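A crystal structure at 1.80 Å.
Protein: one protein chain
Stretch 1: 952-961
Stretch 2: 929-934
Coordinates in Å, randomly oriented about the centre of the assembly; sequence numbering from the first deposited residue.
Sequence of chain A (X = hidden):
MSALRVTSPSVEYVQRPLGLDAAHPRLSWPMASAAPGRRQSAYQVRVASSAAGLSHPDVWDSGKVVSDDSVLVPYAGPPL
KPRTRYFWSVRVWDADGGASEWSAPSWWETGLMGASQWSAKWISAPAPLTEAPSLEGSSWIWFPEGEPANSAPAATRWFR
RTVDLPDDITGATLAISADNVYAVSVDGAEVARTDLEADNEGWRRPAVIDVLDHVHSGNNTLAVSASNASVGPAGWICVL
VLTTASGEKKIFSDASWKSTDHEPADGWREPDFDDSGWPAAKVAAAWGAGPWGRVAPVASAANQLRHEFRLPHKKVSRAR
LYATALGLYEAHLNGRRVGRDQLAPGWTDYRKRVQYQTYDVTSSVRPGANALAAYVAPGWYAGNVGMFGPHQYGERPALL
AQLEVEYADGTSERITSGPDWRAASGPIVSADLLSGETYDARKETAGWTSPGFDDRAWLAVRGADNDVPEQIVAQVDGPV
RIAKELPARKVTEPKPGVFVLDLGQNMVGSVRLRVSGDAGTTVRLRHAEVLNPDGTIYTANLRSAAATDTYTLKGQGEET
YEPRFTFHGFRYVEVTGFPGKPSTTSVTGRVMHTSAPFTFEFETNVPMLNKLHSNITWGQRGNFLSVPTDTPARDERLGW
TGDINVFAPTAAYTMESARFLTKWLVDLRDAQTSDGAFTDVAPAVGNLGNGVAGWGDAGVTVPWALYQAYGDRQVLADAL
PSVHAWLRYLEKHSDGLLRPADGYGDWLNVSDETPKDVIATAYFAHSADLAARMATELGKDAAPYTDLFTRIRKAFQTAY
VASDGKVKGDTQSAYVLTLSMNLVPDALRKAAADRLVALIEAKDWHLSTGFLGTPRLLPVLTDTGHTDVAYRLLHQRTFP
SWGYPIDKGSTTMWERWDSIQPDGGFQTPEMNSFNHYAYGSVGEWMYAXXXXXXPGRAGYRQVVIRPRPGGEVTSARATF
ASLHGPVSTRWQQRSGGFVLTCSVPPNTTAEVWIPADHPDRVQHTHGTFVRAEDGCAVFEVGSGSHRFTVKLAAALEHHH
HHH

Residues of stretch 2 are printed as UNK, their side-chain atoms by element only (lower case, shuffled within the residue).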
# COMPACT_ATOMS: atom_id res chain seq x y z
N GLU A 952 24.69 7.66 -23.43
CA GLU A 952 25.96 7.80 -22.73
C GLU A 952 26.34 6.49 -22.09
O GLU A 952 27.30 6.43 -21.30
CB GLU A 952 25.87 8.87 -21.63
CG GLU A 952 24.98 10.06 -21.94
CD GLU A 952 24.84 11.04 -20.76
OE1 GLU A 952 25.56 10.90 -19.75
OE2 GLU A 952 23.98 11.94 -20.87
N VAL A 953 25.59 5.43 -22.39
CA VAL A 953 25.83 4.14 -21.73
C VAL A 953 26.89 3.34 -22.49
O VAL A 953 26.68 2.97 -23.63
CB VAL A 953 24.55 3.28 -21.58
CG1 VAL A 953 24.82 2.13 -20.61
CG2 VAL A 953 23.35 4.11 -21.12
N THR A 954 28.01 3.06 -21.85
CA THR A 954 29.02 2.23 -22.50
C THR A 954 29.29 0.96 -21.69
O THR A 954 30.19 0.17 -22.00
CB THR A 954 30.34 3.01 -22.69
OG1 THR A 954 30.84 3.43 -21.41
CG2 THR A 954 30.11 4.22 -23.61
N SER A 955 28.47 0.75 -20.66
CA SER A 955 28.82 -0.20 -19.64
C SER A 955 27.55 -0.44 -18.84
O SER A 955 26.91 0.52 -18.43
CB SER A 955 29.86 0.46 -18.73
OG SER A 955 30.62 -0.50 -18.04
N ALA A 956 27.17 -1.71 -18.66
CA ALA A 956 26.02 -2.07 -17.81
C ALA A 956 26.16 -3.47 -17.24
O ALA A 956 26.77 -4.36 -17.85
CB ALA A 956 24.70 -1.93 -18.56
N ARG A 957 25.59 -3.68 -16.06
CA ARG A 957 25.57 -4.99 -15.45
C ARG A 957 24.24 -5.13 -14.70
O ARG A 957 23.75 -4.17 -14.14
CB ARG A 957 26.79 -5.17 -14.53
CG ARG A 957 26.50 -5.11 -13.05
CD ARG A 957 27.73 -4.74 -12.24
NE ARG A 957 27.63 -5.17 -10.84
CZ ARG A 957 26.61 -4.89 -10.02
NH1 ARG A 957 25.56 -4.19 -10.42
NH2 ARG A 957 26.64 -5.35 -8.77
N ALA A 958 23.66 -6.33 -14.76
CA ALA A 958 22.35 -6.57 -14.14
C ALA A 958 22.23 -8.01 -13.68
O ALA A 958 22.85 -8.92 -14.27
CB ALA A 958 21.23 -6.25 -15.12
N THR A 959 21.43 -8.25 -12.64
CA THR A 959 21.02 -9.60 -12.29
C THR A 959 19.53 -9.58 -11.96
O THR A 959 19.09 -8.78 -11.11
CB THR A 959 21.80 -10.15 -11.09
OG1 THR A 959 23.21 -10.17 -11.38
CG2 THR A 959 21.34 -11.59 -10.75
N PHE A 960 18.76 -10.42 -12.65
CA PHE A 960 17.34 -10.58 -12.40
C PHE A 960 17.11 -11.91 -11.70
O PHE A 960 17.53 -12.95 -12.21
CB PHE A 960 16.58 -10.52 -13.72
CG PHE A 960 15.12 -10.84 -13.61
CD1 PHE A 960 14.29 -10.16 -12.71
CD2 PHE A 960 14.57 -11.83 -14.42
CE1 PHE A 960 12.95 -10.47 -12.63
CE2 PHE A 960 13.23 -12.16 -14.32
CZ PHE A 960 12.42 -11.48 -13.43
N ALA A 961 16.46 -11.89 -10.53
CA ALA A 961 16.18 -13.12 -9.79
C ALA A 961 14.90 -13.75 -10.35
O ALA A 961 13.79 -13.54 -9.81
CB ALA A 961 16.01 -12.81 -8.30
N UNK A 929 16.36 -3.22 -22.34
CA UNK A 929 17.21 -2.68 -23.42
C UNK A 929 18.62 -2.26 -23.04
O UNK A 929 19.56 -2.41 -23.84
c UNK A 929 16.50 -1.54 -24.11
c UNK A 929 15.16 -1.96 -24.68
n UNK A 929 15.19 -2.74 -25.74
o UNK A 929 14.12 -1.58 -24.16
N UNK A 930 18.80 -1.75 -21.82
CA UNK A 930 20.14 -1.41 -21.39
C UNK A 930 20.74 -2.64 -20.74
O UNK A 930 21.85 -3.06 -21.08
c UNK A 930 20.18 -0.17 -20.44
c UNK A 930 21.62 0.10 -19.98
c UNK A 930 19.30 2.26 -20.28
c UNK A 930 19.53 1.03 -21.14
N UNK A 931 20.00 -3.24 -19.80
CA UNK A 931 20.45 -4.50 -19.20
C UNK A 931 20.28 -5.66 -20.21
O UNK A 931 21.04 -6.62 -20.19
c UNK A 931 19.71 -4.76 -17.90
N UNK A 932 19.31 -5.56 -21.10
CA UNK A 932 19.12 -6.59 -22.12
C UNK A 932 18.56 -7.89 -21.56
O UNK A 932 19.04 -8.97 -21.89
N UNK A 933 17.54 -7.77 -20.70
CA UNK A 933 16.91 -8.93 -20.06
C UNK A 933 15.42 -8.80 -20.25
O UNK A 933 14.79 -7.91 -19.68
c UNK A 933 16.40 -10.13 -17.88
c UNK A 933 19.18 -9.32 -16.88
c UNK A 933 17.23 -9.02 -18.55
c UNK A 933 18.74 -9.25 -18.34
N UNK A 934 14.83 -9.67 -21.08
CA UNK A 934 13.39 -9.59 -21.37
C UNK A 934 12.88 -11.00 -21.64
O UNK A 934 13.65 -11.84 -22.03
c UNK A 934 13.13 -8.70 -22.58

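Position 929 carries four side-chain atoms: two carbons in line, the second bearing one oxygen and one nitrogen. It lies too far from stretch 1 to touch it. A short carbon stem ending in an amide is asparagine, so this is Asn 929.

Position 930 has four carbons and no heteroatom. The side chain forks at its first carbon, and one arm is two carbons long. Its one-carbon arm lies 3.8 Å from CG1 of Val 953 and 4.0 Å from CB of Ala 956. A beta-branched, four-carbon chain is isoleucine. In Ile 930 the short arm is CG2, and this single methyl serves both neighbours. The CA-to-CB bond points sideways, yet CG2 reaches Val 953 and Ala 956.

Position 931 has a single side-chain carbon, and this CB sits 3.5 Å from CB of Ala 958, the closest approach between the stretches. It is Ala 931. Here the CA atoms of Ala 931 and Ala 958 come within 5.8 Å, a spacing that goes with two methyls meeting directly.

Position 932 has no side-chain atoms at all, and its phi is +72°. That makes it Gly 932, the first residue to leave helical geometry after a helix. Positive phi by itself favours glycine, and an ideal CB would find nothing of stretch 1 within 5.5 Å, so stretch 1 leaves room for one.

Position 933 again shows four carbons forked at the first, with one arm two carbons long. The end of the long arm is 4.1 Å from CB of Ala 958, and the short arm is 4.2 Å from CB of Phe 960, whose ring then leads away. This is Ile 933; its CD1, near CB of Ala 958, also lies 4.3 Å from CB of Phe 960, where CG2 packs too. CA of Ile 933 stands 7.8 Å from CA of Phe 960, and the longer side chain spans the wider gap.

Position 934 has one carbon, pointing away from stretch 1 and touching nothing there: Ala 934.

The contact works through apolar packing, with no hydrogen bond across it. Along the strand, Ala 956, Ala 958 and Phe 960 point toward stretch 2, while Ser 955, Arg 957 and Thr 959 point away; Val 953 extends the apolar row ahead of the strand. The rule is size matched to spacing: alanine meets alanine where the backbones are close, Ile 930 reaches Val 953 and Ala 956, and Ile 933 reaches Ala 958 and Phe 960.

Stretch 2 929-934: NIAGIA
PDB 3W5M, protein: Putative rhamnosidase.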